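Local coordinates for protein branched-chain alpha-ketoacid decarboxylase (Lactococcus lactis, PDB 2VBF) that probably decarboxylates branched-chain and aromatic alpha-keto acids to aldehydes, using thiamine diphosphate and a magnesium ion as cofactors, at residues R34-G39 and R61-W66; G81-K86 and L114-I119. All coordinates share one frame; numbering follows the deposited sequence.

Contact 1: residues R34-G39 and R61-W66; sequences RLHELG and REDMKW
His36 and Asp63 meet with one carboxylate oxygen, Asp63 OD2, standing over one face of the imidazole, the two planes 28° apart. This oxygen sits toward the rim of the ring, 3.1 Å from His36 ND1, and comes at that nitrogen from such a poor angle that the pair does not count as a hydrogen bond. The polar edge of the ring is used instead by a water lying in the imidazole plane, 2.7 Å from His36 ND1. The same water donates to the backbone oxygen Asp63 O at 2.6 Å, so histidine and loop are joined through it. With CG anti to the backbone N (chi1 171°), the His36 ring is carried out toward this loop.

Arg61 bends at chi2 and chi3 to grip Asp63 in a side-on salt bridge, with hydrogen bonds from Arg61 NE to Asp63 OD1 and from Arg61 NH2 to Asp63 OD2, both 3.0 Å, each oxygen using its syn lone pair. The two-pronged grip fixes the rotation of the carboxylate, and the OD2 over the histidine is the oxygen that NH2 holds; Asp33 of helix 27-37 takes Arg61 NH1. That helix here packs beside the entry to strand 65-68, outermost within this chain in the parallel sheet of the N-terminal thiamine-diphosphate-binding domain; Gly39, with positive phi, closes a Schellman motif after the helix. In the conformer described here, one of two, Met64 CE lies 4.2 Å from Leu35 CB, and both side chains also rest on Ile43 of strand 42-45.

Contact 2: residues G81-K86 and L114-I119; sequences GYARTK and LPVVEI
The C-terminal end of helix 72-86 approaches the chain just where it enters strand 116-122, coming nearest at Ala83 and Pro115, whose CA atoms are 6.1 Å apart. The strand belongs to the parallel sheet of the N-terminal thiamine-diphosphate-binding domain, an alpha/beta fold in which helices pack against the sheet, and Pro115 sits at the centre of an inverse gamma turn that leads into it. Ala83 points its methyl group toward this turn. Its CB is 3.8 Å from Val116 CG2 and touches the proline ring at CD, with Leu114 CB a little farther off at 4.2 Å, so a single small side chain is lodged among three residues. With CG1 of Val116 anti to the backbone N (chi1 178°), CG2 is the branch beside that N, and it meets Ala83. Ala83 also leans on Ala89 of the neighbouring strand 89-94.

Arg84 makes the second half of the contact with its aliphatic stem. Extended from CG to NE, the chain crosses Leu114 at a slant, and both leucine methyls take part: one lies beside the stem, the other by the start of the guanidinium. The polar end is engaged elsewhere, NE with Asp80, NH2 with Glu112 and NH1 with the carbonyl oxygen of Gly420, so the leucine is flanked by an arginine tied down at all three nitrogens. With an alanine here the stem is gone, which is likely to open a gap beside Leu114 and leave Asp80 and Glu112 without their positively charged partner. The closest approach across the contact is Arg84 CG to Leu114 CD1, 3.6 Å, while Leu114 CD2 stands 3.9 Å from Arg84 NE.

How the contacts relate
Both contacts set a helix end against the run into a strand of one parallel sheet, and strand 65-68 of contact 1 is followed directly in the chain by helix 72-86 of contact 2. Their places differ. Contact 1 lies at a strand that is outermost within this chain and is only partly buried; its outer half is a water-bridged polar cluster, with an apolar side, Leu35 and Met64, toward strand 42-45. Contact 2, at an interior strand nearer the centre of the chain, is buried and meets through apolar groups, its charge passed to partners outside the two segments. With centres about 13 Å apart, they still touch: Leu35 CD1 packs 3.9 Å from Ile119 CD1.

Contact 1: residues R34-G39 and R61-W66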
# COMPACT_ATOMS: atom_id res chain seq x y z
N ARG A 34 26.04 -11.33 -2.30
CA ARG A 34 25.23 -12.05 -3.29
C ARG A 34 24.39 -11.09 -4.12
O ARG A 34 24.27 -11.28 -5.33
CB ARG A 34 24.33 -13.08 -2.62
CG ARG A 34 25.06 -14.30 -2.04
CD ARG A 34 25.99 -14.97 -3.06
NE ARG A 34 26.23 -16.38 -2.75
CZ ARG A 34 27.04 -17.18 -3.45
NH1 ARG A 34 27.72 -16.71 -4.48
NH2 ARG A 34 27.19 -18.45 -3.11
N LEU A 35 23.80 -10.07 -3.49
CA LEU A 35 23.06 -9.05 -4.24
C LEU A 35 23.97 -8.33 -5.23
O LEU A 35 23.58 -8.09 -6.38
CB LEU A 35 22.37 -8.06 -3.29
CG LEU A 35 21.32 -8.65 -2.35
CD1 LEU A 35 20.73 -7.51 -1.51
CD2 LEU A 35 20.21 -9.43 -3.09
N HIS A 36 25.18 -7.97 -4.81
CA HIS A 36 26.17 -7.40 -5.73
C HIS A 36 26.44 -8.31 -6.93
O HIS A 36 26.51 -7.84 -8.06
CB HIS A 36 27.48 -7.11 -5.01
CG HIS A 36 28.59 -6.72 -5.93
ND1 HIS A 36 28.67 -5.47 -6.51
CD2 HIS A 36 29.67 -7.41 -6.38
CE1 HIS A 36 29.74 -5.41 -7.27
NE2 HIS A 36 30.36 -6.58 -7.22
N GLU A 37 26.59 -9.61 -6.69
CA GLU A 37 26.81 -10.58 -7.76
C GLU A 37 25.68 -10.57 -8.79
O GLU A 37 25.92 -10.82 -9.98
CB GLU A 37 26.90 -12.01 -7.23
CG GLU A 37 28.11 -12.37 -6.42
CD GLU A 37 28.08 -13.83 -6.01
OE1 GLU A 37 27.45 -14.65 -6.73
OE2 GLU A 37 28.67 -14.17 -4.98
N LEU A 38 24.46 -10.33 -8.32
CA LEU A 38 23.29 -10.23 -9.19
C LEU A 38 23.23 -8.92 -10.00
O LEU A 38 22.33 -8.76 -10.83
CB LEU A 38 22.00 -10.38 -8.37
CG LEU A 38 21.76 -11.72 -7.66
CD1 LEU A 38 20.51 -11.66 -6.78
CD2 LEU A 38 21.66 -12.86 -8.68
N GLY A 39 24.16 -8.00 -9.76
CA GLY A 39 24.23 -6.74 -10.48
C GLY A 39 23.47 -5.59 -9.84
O GLY A 39 23.34 -4.52 -10.44
N ARG A 61 28.62 -0.11 2.51
CA ARG A 61 29.10 -0.68 1.23
C ARG A 61 29.62 0.41 0.31
O ARG A 61 28.96 1.42 0.14
CB ARG A 61 27.97 -1.37 0.47
CG ARG A 61 27.26 -2.51 1.16
CD ARG A 61 28.08 -3.79 1.23
NE ARG A 61 28.41 -4.36 -0.08
CZ ARG A 61 28.84 -5.61 -0.26
NH1 ARG A 61 28.96 -6.43 0.78
NH2 ARG A 61 29.13 -6.05 -1.47
N GLU A 62 30.77 0.19 -0.34
CA GLU A 62 31.20 1.16 -1.37
C GLU A 62 30.47 0.96 -2.69
O GLU A 62 30.40 1.90 -3.50
CB GLU A 62 32.71 1.10 -1.65
CG GLU A 62 33.26 -0.29 -1.96
CD GLU A 62 33.85 -0.94 -0.74
OE1 GLU A 62 33.26 -0.77 0.35
OE2 GLU A 62 34.92 -1.59 -0.86
N ASP A 63 29.93 -0.24 -2.90
CA ASP A 63 29.42 -0.66 -4.20
C ASP A 63 27.90 -0.72 -4.27
O ASP A 63 27.33 -1.22 -5.25
CB ASP A 63 29.99 -2.05 -4.55
CG ASP A 63 29.54 -3.13 -3.58
OD1 ASP A 63 28.92 -2.81 -2.55
OD2 ASP A 63 29.82 -4.32 -3.83
N MET A 64 27.25 -0.18 -3.24
CA MET A 64 25.79 -0.29 -3.07
C MET A 64 25.28 0.97 -2.39
O MET A 64 25.85 1.42 -1.40
CB MET A 64 25.47 -1.50 -2.17
CG MET A 64 24.00 -1.93 -2.15
SD MET A 64 23.53 -2.94 -3.57
CE MET A 64 24.47 -4.44 -3.28
N LYS A 65 24.18 1.53 -2.91
CA LYS A 65 23.60 2.74 -2.35
C LYS A 65 22.20 2.46 -1.80
O LYS A 65 21.39 1.84 -2.48
CB LYS A 65 23.52 3.84 -3.41
CG LYS A 65 23.24 5.21 -2.84
CD LYS A 65 23.01 6.26 -3.92
CE LYS A 65 22.51 7.57 -3.32
NZ LYS A 65 22.50 8.70 -4.29
N TRP A 66 21.94 2.93 -0.58
CA TRP A 66 20.58 2.98 -0.05
C TRP A 66 19.84 4.15 -0.70
O TRP A 66 20.32 5.30 -0.68
CB TRP A 66 20.60 3.17 1.46
CG TRP A 66 19.24 3.37 2.07
CD1 TRP A 66 18.75 4.51 2.63
CD2 TRP A 66 18.20 2.39 2.16
NE1 TRP A 66 17.47 4.30 3.08
CE2 TRP A 66 17.11 3.01 2.79
CE3 TRP A 66 18.09 1.06 1.78
CZ2 TRP A 66 15.92 2.32 3.06
CZ3 TRP A 66 16.92 0.38 2.03
CH2 TRP A 66 15.85 1.01 2.68
O HOH W 1 26.76 -3.62 -6.13

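Contact 2: residues G81-K86 and L114-I119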
# COMPACT_ATOMS: atom_id res chain seq x y z
N GLY A 81 10.46 -1.60 -11.41
CA GLY A 81 11.03 -0.84 -12.52
C GLY A 81 12.53 -1.01 -12.69
O GLY A 81 13.04 -1.18 -13.79
N TYR A 82 13.25 -0.97 -11.57
CA TYR A 82 14.70 -1.19 -11.59
C TYR A 82 15.01 -2.58 -12.15
O TYR A 82 15.92 -2.72 -12.96
CB TYR A 82 15.23 -1.04 -10.17
CG TYR A 82 16.73 -1.08 -9.97
CD1 TYR A 82 17.47 0.09 -9.88
CD2 TYR A 82 17.39 -2.29 -9.78
CE1 TYR A 82 18.85 0.06 -9.64
CE2 TYR A 82 18.77 -2.33 -9.54
CZ TYR A 82 19.49 -1.15 -9.47
OH TYR A 82 20.87 -1.19 -9.21
N ALA A 83 14.24 -3.58 -11.73
CA ALA A 83 14.45 -4.96 -12.20
C ALA A 83 14.24 -5.08 -13.70
O ALA A 83 14.97 -5.80 -14.38
CB ALA A 83 13.55 -5.94 -11.45
N ARG A 84 13.23 -4.39 -14.22
CA ARG A 84 12.97 -4.41 -15.66
C ARG A 84 14.17 -3.96 -16.50
O ARG A 84 14.31 -4.38 -17.63
CB ARG A 84 11.74 -3.58 -16.00
CG ARG A 84 10.48 -4.26 -15.53
CD ARG A 84 9.27 -3.37 -15.70
NE ARG A 84 8.04 -3.98 -15.17
CZ ARG A 84 6.95 -4.25 -15.87
NH1 ARG A 84 6.92 -4.07 -17.17
NH2 ARG A 84 5.88 -4.73 -15.25
N THR A 85 15.00 -3.09 -15.93
CA THR A 85 16.13 -2.52 -16.65
C THR A 85 17.48 -3.11 -16.23
O THR A 85 18.30 -3.46 -17.10
CB THR A 85 16.10 -0.99 -16.50
OG1 THR A 85 15.01 -0.49 -17.29
CG2 THR A 85 17.40 -0.35 -17.00
N LYS A 86 17.69 -3.24 -14.92
CA LYS A 86 18.92 -3.81 -14.34
C LYS A 86 18.94 -5.33 -14.41
O LYS A 86 20.03 -5.94 -14.38
CB LYS A 86 19.08 -3.35 -12.88
CG LYS A 86 20.54 -3.30 -12.38
CD LYS A 86 21.20 -1.98 -12.80
CE LYS A 86 22.61 -1.84 -12.26
NZ LYS A 86 23.24 -0.62 -12.79
N LEU A 114 9.17 -10.38 -12.68
CA LEU A 114 10.38 -9.58 -12.46
C LEU A 114 11.19 -10.05 -11.25
O LEU A 114 10.63 -10.37 -10.19
CB LEU A 114 10.07 -8.09 -12.30
CG LEU A 114 9.60 -7.36 -13.55
CD1 LEU A 114 10.45 -7.73 -14.78
CD2 LEU A 114 8.12 -7.60 -13.82
N PRO A 115 12.52 -10.15 -11.43
CA PRO A 115 13.42 -10.68 -10.42
C PRO A 115 13.72 -9.69 -9.30
O PRO A 115 14.80 -9.08 -9.26
CB PRO A 115 14.66 -11.08 -11.23
CG PRO A 115 14.66 -10.15 -12.36
CD PRO A 115 13.21 -9.86 -12.70
N VAL A 116 12.76 -9.57 -8.39
CA VAL A 116 12.88 -8.67 -7.24
C VAL A 116 13.02 -9.47 -5.95
O VAL A 116 12.22 -10.37 -5.67
CB VAL A 116 11.63 -7.74 -7.13
CG1 VAL A 116 11.72 -6.84 -5.90
CG2 VAL A 116 11.46 -6.93 -8.42
N VAL A 117 14.04 -9.13 -5.16
CA VAL A 117 14.21 -9.66 -3.81
C VAL A 117 13.63 -8.67 -2.78
O VAL A 117 14.07 -7.52 -2.72
CB VAL A 117 15.72 -9.85 -3.47
CG1 VAL A 117 15.87 -10.54 -2.13
CG2 VAL A 117 16.42 -10.62 -4.60
N GLU A 118 12.67 -9.11 -1.99
CA GLU A 118 12.27 -8.35 -0.81
C GLU A 118 12.94 -8.92 0.42
O GLU A 118 12.84 -10.10 0.68
CB GLU A 118 10.77 -8.32 -0.62
CG GLU A 118 10.39 -7.46 0.60
CD GLU A 118 8.90 -7.20 0.72
OE1 GLU A 118 8.11 -7.72 -0.11
OE2 GLU A 118 8.55 -6.46 1.67
N ILE A 119 13.63 -8.06 1.16
CA ILE A 119 14.25 -8.41 2.43
C ILE A 119 13.41 -7.76 3.51
O ILE A 119 13.16 -6.56 3.46
CB ILE A 119 15.69 -7.88 2.53
CG1 ILE A 119 16.57 -8.42 1.39
CG2 ILE A 119 16.29 -8.20 3.92
CD1 ILE A 119 17.87 -7.65 1.19